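Local coordinates for protein toll-receptor-related 2 (Hydra vulgaris, PDB 4W8H) that probably relays immune-type signals inside the cell through its cytoplasmic TIR domain, the part described here, as a transmembrane Toll-related receptor, at residues 6-11 / 59-64; 85-90 / 102-107. One frame throughout, in Å; residues are numbered along the deposited sequence. Where two conformers were deposited one is given.

Contact 1 of 2, residues 6-11 / 59-64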
ATOM      1  N   ASP A   6       2.264   7.047   8.942  1.00  9.49           N
ATOM      2  CA  ASP A   6       3.190   7.179   7.818  1.00  9.52           C
ATOM      3  C   ASP A   6       2.621   6.563   6.541  1.00  9.62           C
ATOM      4  O   ASP A   6       2.741   7.144   5.454  1.00 10.86           O
ATOM      5  CB  ASP A   6       4.513   6.487   8.119  1.00 12.36           C
ATOM      6  CG  ASP A   6       5.220   7.111   9.241  1.00 16.49           C
ATOM      7  OD1 ASP A   6       5.646   8.267   9.041  1.00 22.68           O
ATOM      8  OD2 ASP A   6       5.379   6.473  10.318  1.00 15.12           O
ATOM      9  N   VAL A   7       1.982   5.409   6.669  1.00  8.31           N
ATOM     10  CA  VAL A   7       1.471   4.707   5.497  1.00  7.25           C
ATOM     11  C   VAL A   7       0.182   4.005   5.790  1.00  7.57           C
ATOM     12  O   VAL A   7      -0.048   3.538   6.900  1.00 10.78           O
ATOM     13  CB  VAL A   7       2.434   3.649   4.926  1.00  9.68           C
ATOM     14  CG1 VAL A   7       3.615   4.292   4.330  1.00 13.86           C
ATOM     15  CG2 VAL A   7       2.834   2.634   5.965  1.00  9.66           C
ATOM     16  N   ASN A   8      -0.656   3.975   4.764  1.00  7.12           N
ATOM     17  CA  ASN A   8      -1.823   3.156   4.722  1.00  7.48           C
ATOM     18  C   ASN A   8      -1.560   1.984   3.765  1.00  6.08           C
ATOM     19  O   ASN A   8      -0.847   2.134   2.799  1.00 10.85           O
ATOM     20  CB  ASN A   8      -2.940   4.042   4.170  1.00 12.06           C
ATOM     21  CG  ASN A   8      -4.111   3.307   3.766  1.00 14.27           C
ATOM     22  OD1 ASN A   8      -4.560   2.424   4.483  1.00 13.45           O
ATOM     23  ND2 ASN A   8      -4.662   3.647   2.599  1.00 17.01           N
ATOM     24  N   ILE A   9      -2.116   0.820   4.064  1.00  6.66           N
ATOM     25  CA  ILE A   9      -1.848  -0.348   3.213  1.00  7.73           C
ATOM     26  C   ILE A   9      -3.111  -0.724   2.519  1.00  8.64           C
ATOM     27  O   ILE A   9      -4.096  -1.087   3.149  1.00 11.83           O
ATOM     28  CB  ILE A   9      -1.396  -1.558   4.030  1.00 12.24           C
ATOM     29  CG1 ILE A   9      -0.373  -1.163   5.104  1.00 15.82           C
ATOM     30  CG2 ILE A   9      -0.872  -2.681   3.075  1.00 18.35           C
ATOM     31  CD1 ILE A   9       0.923  -0.721   4.589  1.00 14.91           C
ATOM     32  N   CYS A  10      -3.063  -0.665   1.215  1.00  7.86           N
ATOM     33  CA  CYS A  10      -4.195  -1.049   0.384  1.00  8.34           C
ATOM     34  C   CYS A  10      -3.893  -2.394  -0.312  1.00  7.74           C
ATOM     35  O   CYS A  10      -2.897  -2.500  -1.040  1.00  7.49           O
ATOM     36  CB  CYS A  10      -4.440   0.027  -0.673  1.00 11.20           C
ATOM     37  SG  CYS A  10      -5.815  -0.352  -1.733  1.00 14.85           S
ATOM     38  N   TYR A  11      -4.706  -3.415  -0.056  1.00  7.69           N
ATOM     39  CA  TYR A  11      -4.389  -4.795  -0.466  1.00  6.69           C
ATOM     40  C   TYR A  11      -5.670  -5.607  -0.529  1.00  7.86           C
ATOM     41  O   TYR A  11      -6.656  -5.287   0.135  1.00  8.95           O
ATOM     42  CB  TYR A  11      -3.401  -5.441   0.524  1.00  7.25           C
ATOM     43  CG  TYR A  11      -4.011  -5.767   1.868  1.00  6.44           C
ATOM     44  CD1 TYR A  11      -4.261  -4.756   2.808  1.00  7.85           C
ATOM     45  CD2 TYR A  11      -4.417  -7.047   2.183  1.00  7.62           C
ATOM     46  CE1 TYR A  11      -4.871  -5.033   3.990  1.00  8.90           C
ATOM     47  CE2 TYR A  11      -4.996  -7.348   3.381  1.00  8.01           C
ATOM     48  CZ  TYR A  11      -5.258  -6.316   4.292  1.00  9.72           C
ATOM     49  OH  TYR A  11      -5.889  -6.606   5.491  1.00 11.37           O
ATOM     50  N   ASN A  59       0.531   9.588   5.242  1.00  7.49           N
ATOM     51  CA  ASN A  59       1.340  10.341   4.318  1.00  8.86           C
ATOM     52  C   ASN A  59       1.314   9.753   2.939  1.00  9.42           C
ATOM     53  O   ASN A  59       1.323  10.484   1.975  1.00 11.42           O
ATOM     54  CB  ASN A  59       2.788  10.428   4.792  1.00 12.48           C
ATOM     55  CG  ASN A  59       2.950  11.263   6.025  1.00 18.18           C
ATOM     56  OD1 ASN A  59       2.224  12.248   6.233  1.00 23.91           O
ATOM     57  ND2 ASN A  59       3.930  10.904   6.855  1.00 21.25           N
ATOM     58  N   ARG A  60       1.337   8.433   2.840  1.00  9.03           N
ATOM     59  CA  ARG A  60       1.297   7.762   1.559  1.00  8.14           C
ATOM     60  C   ARG A  60       0.526   6.461   1.677  1.00  6.57           C
ATOM     61  O   ARG A  60       0.366   5.930   2.776  1.00  8.65           O
ATOM     62  CB  ARG A  60       2.718   7.451   1.100  1.00 11.82           C
ATOM     63  CG  ARG A  60       3.584   8.701   0.920  1.00 14.17           C
ATOM     64  CD  ARG A  60       4.883   8.370   0.182  1.00 19.02           C
ATOM     65  NE  ARG A  60       5.857   9.464   0.105  1.00 20.50           N
ATOM     66  CZ  ARG A  60       6.790   9.702   1.018  1.00 20.81           C
ATOM     67  NH1 ARG A  60       6.840   8.963   2.120  1.00 23.36           N
ATOM     68  NH2 ARG A  60       7.680  10.673   0.832  1.00 23.31           N
ATOM     69  N   THR A  61       0.077   5.919   0.539  1.00  7.04           N
ATOM     70  CA  THR A  61      -0.634   4.640   0.481  1.00  7.31           C
ATOM     71  C   THR A  61       0.208   3.636  -0.280  1.00  5.69           C
ATOM     72  O   THR A  61       0.568   3.873  -1.431  1.00  7.10           O
ATOM     73  CB  THR A  61      -2.009   4.769  -0.207  1.00  9.69           C
ATOM     74  OG1 THR A  61      -2.879   5.581   0.603  1.00 15.29           O
ATOM     75  CG2 THR A  61      -2.681   3.434  -0.367  1.00 10.72           C
ATOM     76  N   ILE A  62       0.540   2.551   0.390  1.00  5.89           N
ATOM     77  CA  ILE A  62       1.145   1.419  -0.270  1.00  5.81           C
ATOM     78  C   ILE A  62       0.069   0.637  -0.977  1.00  5.53           C
ATOM     79  O   ILE A  62      -0.954   0.310  -0.377  1.00  7.09           O
ATOM     80  CB  ILE A  62       1.864   0.511   0.780  1.00  6.52           C
ATOM     81  CG1 ILE A  62       3.061   1.246   1.383  1.00  8.34           C
ATOM     82  CG2 ILE A  62       2.283  -0.790   0.159  1.00  7.21           C
ATOM     83  CD1 ILE A  62       3.699   0.487   2.544  1.00  9.02           C
ATOM     84  N   VAL A  63       0.296   0.340  -2.244  1.00  6.15           N
ATOM     85  CA  VAL A  63      -0.601  -0.415  -3.087  0.54  6.61           C
ATOM     86  C   VAL A  63       0.038  -1.808  -3.340  1.00  6.27           C
ATOM     87  O   VAL A  63       1.088  -1.860  -3.965  1.00  6.45           O
ATOM     88  CB  VAL A  63      -0.753   0.407  -4.405  0.54  9.51           C
ATOM     89  CG1 VAL A  63      -1.473  -0.387  -5.478  0.54  8.24           C
ATOM     90  CG2 VAL A  63      -1.453   1.772  -4.123  0.54  9.90           C
ATOM     91  N   VAL A  64      -0.564  -2.875  -2.856  1.00  5.89           N
ATOM     92  CA  VAL A  64       0.039  -4.227  -2.937  1.00  5.14           C
ATOM     93  C   VAL A  64      -0.564  -4.870  -4.197  1.00  5.89           C
ATOM     94  O   VAL A  64      -1.636  -5.492  -4.155  1.00  6.92           O
ATOM     95  CB  VAL A  64      -0.225  -5.027  -1.676  1.00  5.53           C
ATOM     96  CG1 VAL A  64       0.416  -6.419  -1.827  1.00  6.70           C
ATOM     97  CG2 VAL A  64       0.319  -4.297  -0.452  1.00  6.81           C
TER
HETATM   98  O   HOH W   1       5.149   7.784   3.938  1.00 23.15           O
HETATM   99  O   HOH W   2       5.911   9.149   6.222  1.00 30.17           O
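In the parallel sheet of the flavodoxin-like TIR domain, V7 to C10 run beside R60 to V64, the strand at the middle of the sheet, at 26° to one another. The backbone carries most of the pairing. N8 N donates to R60 O (3.0 Å), and N8 O takes I62 N at 2.8 Å. Two residues further on, C10 N meets I62 O at 2.8 Å, and C10 O accepts V64 N at 3.0 Å.

On the face covered by helix 47-56, N8 and T61 lie side by side and point the same way. T61 OG1 sits beside its own backbone N (chi1 -67°), where N8 ND2 gives it a straight but weak hydrogen bond of 3.3 Å. T61 CG2, anti to the backbone N, lies 3.8 Å from CB of C10, the next residue along on this face. An alanine here would probably leave the N8 amide without its hydroxyl partner and open a gap against C10 CB. On the opposite face, which R60 also shares at its start, the contact is aliphatic: I9, packed against helix 16-29, runs alongside I62 and meets it through the terminal methyls, CD1 to CD1 at 3.7 Å, while V7 CG2 adds a looser touch to I62 CD1.

At the start of the pairing, D6 and N59 share a water, bound by N59 ND2 at 2.7 Å and also in contact with D6 OD1. D6 OD2 turns to the backbone N of K33, and the R60 guanidinium reaches the chain end at N128. D6 and N59 thus form a partly exposed polar end beside the buried R60, whereas deeper in, the main-chain N-H and C=O groups largely satisfy one another and the buried amide of N8 has the T61 hydroxyl as an acceptor.

Contact 2 of 2, residues 85-90 / 102-107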
ATOM      1  N   HIS A  85      -2.968  11.590  -4.384  1.00 14.61           N
ATOM      2  CA  HIS A  85      -2.041  11.809  -3.319  1.00 17.35           C
ATOM      3  C   HIS A  85      -0.753  11.108  -3.688  1.00 16.06           C
ATOM      4  O   HIS A  85      -0.331  11.131  -4.840  1.00 21.70           O
ATOM      5  CB  HIS A  85      -2.642  11.267  -2.033  1.00 21.05           C
ATOM      6  CG  HIS A  85      -3.787  12.070  -1.534  1.00 23.88           C
ATOM      7  ND1 HIS A  85      -3.664  13.398  -1.199  1.00 30.11           N
ATOM      8  CD2 HIS A  85      -5.070  11.732  -1.289  1.00 21.98           C
ATOM      9  CE1 HIS A  85      -4.831  13.855  -0.787  1.00 28.27           C
ATOM     10  NE2 HIS A  85      -5.700  12.860  -0.819  1.00 21.90           N
ATOM     11  N   GLN A  86      -0.150  10.419  -2.749  1.00 15.66           N
ATOM     12  CA  GLN A  86       1.100   9.731  -3.030  1.00 14.78           C
ATOM     13  C   GLN A  86       0.914   8.269  -2.759  1.00 10.38           C
ATOM     14  O   GLN A  86       0.325   7.898  -1.729  1.00 12.87           O
ATOM     15  CB  GLN A  86       2.183  10.266  -2.129  1.00 19.41           C
ATOM     16  CG  GLN A  86       2.414  11.756  -2.201  1.00 23.13           C
ATOM     17  CD  GLN A  86       3.535  12.123  -1.299  1.00 24.31           C
ATOM     18  OE1 GLN A  86       4.700  11.831  -1.587  1.00 20.63           O
ATOM     19  NE2 GLN A  86       3.204  12.787  -0.177  1.00 28.60           N
ATOM     20  N   ILE A  87       1.391   7.455  -3.700  1.00  9.43           N
ATOM     21  CA  ILE A  87       1.338   6.011  -3.513  1.00  8.07           C
ATOM     22  C   ILE A  87       2.728   5.400  -3.659  1.00  6.99           C
ATOM     23  O   ILE A  87       3.610   5.988  -4.309  1.00  8.71           O
ATOM     24  CB  ILE A  87       0.344   5.319  -4.452  1.00  8.65           C
ATOM     25  CG1 ILE A  87       0.734   5.467  -5.915  1.00 10.64           C
ATOM     26  CG2 ILE A  87      -1.095   5.827  -4.255  1.00 12.36           C
ATOM     27  CD1 ILE A  87      -0.082   4.536  -6.848  1.00 12.58           C
ATOM     28  N   ILE A  88       2.883   4.236  -3.037  1.00  5.95           N
ATOM     29  CA  ILE A  88       4.068   3.393  -3.191  1.00  5.83           C
ATOM     30  C   ILE A  88       3.601   2.063  -3.728  1.00  5.82           C
ATOM     31  O   ILE A  88       3.062   1.254  -2.969  1.00  6.73           O
ATOM     32  CB  ILE A  88       4.794   3.184  -1.848  1.00  6.75           C
ATOM     33  CG1 ILE A  88       5.229   4.508  -1.244  1.00  9.41           C
ATOM     34  CG2 ILE A  88       5.990   2.264  -2.073  1.00  8.59           C
ATOM     35  CD1 ILE A  88       5.743   4.372   0.150  1.00 10.84           C
ATOM     36  N   PRO A  89       3.712   1.832  -5.040  1.00  6.65           N
ATOM     37  CA  PRO A  89       3.262   0.551  -5.585  1.00  6.27           C
ATOM     38  C   PRO A  89       4.324  -0.530  -5.352  1.00  6.59           C
ATOM     39  O   PRO A  89       5.529  -0.308  -5.580  1.00  7.52           O
ATOM     40  CB  PRO A  89       3.151   0.817  -7.079  1.00  8.47           C
ATOM     41  CG  PRO A  89       3.482   2.294  -7.319  1.00  9.99           C
ATOM     42  CD  PRO A  89       4.160   2.763  -6.093  1.00  6.85           C
ATOM     43  N   ILE A  90       3.827  -1.666  -4.861  1.00  6.05           N
ATOM     44  CA  ILE A  90       4.608  -2.879  -4.703  1.00  6.38           C
ATOM     45  C   ILE A  90       4.067  -3.922  -5.656  1.00  6.23           C
ATOM     46  O   ILE A  90       2.861  -4.228  -5.633  1.00  6.95           O
ATOM     47  CB  ILE A  90       4.514  -3.439  -3.282  1.00  7.26           C
ATOM     48  CG1 ILE A  90       5.184  -2.470  -2.297  1.00  8.41           C
ATOM     49  CG2 ILE A  90       5.200  -4.836  -3.219  1.00  9.02           C
ATOM     50  CD1 ILE A  90       4.961  -2.837  -0.849  1.00  8.58           C
ATOM     51  N   ASN A 102       1.150   1.890 -15.839  1.00 15.98           N
ATOM     52  CA  ASN A 102       2.171   1.230 -16.673  1.00 18.12           C
ATOM     53  C   ASN A 102       3.400   2.093 -16.931  1.00 15.86           C
ATOM     54  O   ASN A 102       4.337   1.669 -17.621  1.00 19.28           O
ATOM     55  CB  ASN A 102       1.582   0.687 -17.997  1.00 21.53           C
ATOM     56  CG  ASN A 102       1.291   1.783 -19.058  1.00 29.59           C
ATOM     57  OD1 ASN A 102       1.538   2.984 -18.855  1.00 32.43           O
ATOM     58  ND2 ASN A 102       0.782   1.343 -20.222  1.00 35.95           N
ATOM     59  N   HIS A 103       3.386   3.299 -16.390  1.00 13.50           N
ATOM     60  CA  HIS A 103       4.526   4.192 -16.471  0.57 10.91           C
ATOM     61  C   HIS A 103       4.872   4.768 -15.106  1.00 10.22           C
ATOM     62  O   HIS A 103       5.393   5.862 -15.003  1.00 11.21           O
ATOM     63  CB  HIS A 103       4.316   5.289 -17.536  0.57 14.46           C
ATOM     64  CG  HIS A 103       3.021   6.040 -17.420  0.57 17.88           C
ATOM     65  ND1 HIS A 103       1.820   5.536 -17.874  0.57 19.50           N
ATOM     66  CD2 HIS A 103       2.751   7.285 -16.960  0.57 19.76           C
ATOM     67  CE1 HIS A 103       0.860   6.423 -17.666  0.57 19.96           C
ATOM     68  NE2 HIS A 103       1.398   7.495 -17.117  0.57 16.10           N
ATOM     69  N   MET A 104       4.554   4.011 -14.057  1.00  9.78           N
ATOM     70  CA  MET A 104       4.895   4.383 -12.694  1.00 10.12           C
ATOM     71  C   MET A 104       5.885   3.380 -12.101  1.00  9.20           C
ATOM     72  O   MET A 104       5.696   2.160 -12.185  1.00 11.05           O
ATOM     73  CB  MET A 104       3.630   4.394 -11.852  1.00 12.22           C
ATOM     74  CG  MET A 104       3.880   4.857 -10.450  1.00 13.32           C
ATOM     75  SD  MET A 104       2.422   5.012  -9.449  1.00 14.17           S
ATOM     76  CE  MET A 104       1.552   6.304 -10.284  1.00 16.36           C
ATOM     77  N   THR A 105       6.978   3.881 -11.543  1.00  7.89           N
ATOM     78  CA  THR A 105       7.990   3.026 -10.950  1.00  7.28           C
ATOM     79  C   THR A 105       7.441   2.336  -9.734  1.00  6.23           C
ATOM     80  O   THR A 105       6.794   2.956  -8.892  1.00  8.35           O
ATOM     81  CB  THR A 105       9.184   3.920 -10.553  1.00  8.88           C
ATOM     82  OG1 THR A 105       9.677   4.604 -11.711  1.00 10.17           O
ATOM     83  CG2 THR A 105      10.280   3.087  -9.874  1.00 11.16           C
ATOM     84  N   TYR A 106       7.735   1.039  -9.602  1.00  7.62           N
ATOM     85  CA  TYR A 106       7.266   0.276  -8.478  1.00  6.65           C
ATOM     86  C   TYR A 106       8.425  -0.482  -7.813  1.00  8.06           C
ATOM     87  O   TYR A 106       9.505  -0.660  -8.396  1.00  9.50           O
ATOM     88  CB  TYR A 106       6.154  -0.713  -8.887  1.00  8.93           C
ATOM     89  CG  TYR A 106       6.436  -1.666 -10.020  1.00 10.10           C
ATOM     90  CD1 TYR A 106       7.205  -2.800  -9.855  1.00 10.92           C
ATOM     91  CD2 TYR A 106       5.852  -1.457 -11.253  1.00 14.47           C
ATOM     92  CE1 TYR A 106       7.436  -3.660 -10.911  1.00 13.02           C
ATOM     93  CE2 TYR A 106       6.041  -2.323 -12.312  1.00 17.88           C
ATOM     94  CZ  TYR A 106       6.850  -3.432 -12.129  1.00 17.48           C
ATOM     95  OH  TYR A 106       7.046  -4.308 -13.177  1.00 20.93           O
ATOM     96  N   LEU A 107       8.193  -0.928  -6.588  1.00  6.77           N
ATOM     97  CA  LEU A 107       9.096  -1.837  -5.892  1.00  7.93           C
ATOM     98  C   LEU A 107       8.718  -3.265  -6.281  1.00  7.45           C
ATOM     99  O   LEU A 107       7.606  -3.711  -5.996  1.00  8.74           O
ATOM    100  CB  LEU A 107       9.000  -1.667  -4.373  1.00 10.79           C
ATOM    101  CG  LEU A 107       9.300  -0.274  -3.888  1.00 11.05           C
ATOM    102  CD1 LEU A 107       9.054  -0.189  -2.402  1.00 15.05           C
ATOM    103  CD2 LEU A 107      10.698   0.182  -4.240  1.00 16.66           C
TER
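M104 brings its sulfur against two residues at once: SD lies 3.6 Å from P89 CG and 3.6 Å from I87 CD1, the M104 side chain crossing both at about a right angle. Its chain is extended over the first two torsions, CG being anti to the backbone N (chi1 -176°), and bends only at chi3 (-64°), which carries CE round to the I87 side. I87 meets it with CG1 set between its own backbone N and carbonyl carbon (chi1 64°). Between these side chains and the next pairing stands the P89 ring, whose CG packs 3.7 Å from T105 O.

Strand 87-91 here receives the short edge strand 107-108 of the parallel TIR sheet, and the pairing begins with L107 N donating to P89 O at 2.9 Å. Y106 packs through CB, 3.8 Å from P89 CB, while its ring leads away from the strand. L107, with CG beside its backbone N, sends CD1 obliquely to I88 CG2 at 3.9 Å, on the face where F118 and L122 of helix 115-127 also touch it.

How the contacts relate
Contact 1 and contact 2 show one parallel sheet at its centre and at its margin. Strands 58-65 and 87-91 are neighbours, so the two contacts join directly: T61 O lies 2.8 Å from I88 N and V63 O 2.9 Å from I90 N, both probable hydrogen bonds, and I62 packs on I90. The 6-11 / 59-64 pair is almost wholly buried and has regular main-chain bonding along its length, with a polar side-chain pair on one face. The 85-90 / 102-107 pair, nearer the surface, has a single backbone hydrogen bond and otherwise depends on apolar packing around a proline and a methionine, where the loop leading into the last strand comes in beside strand 87-91.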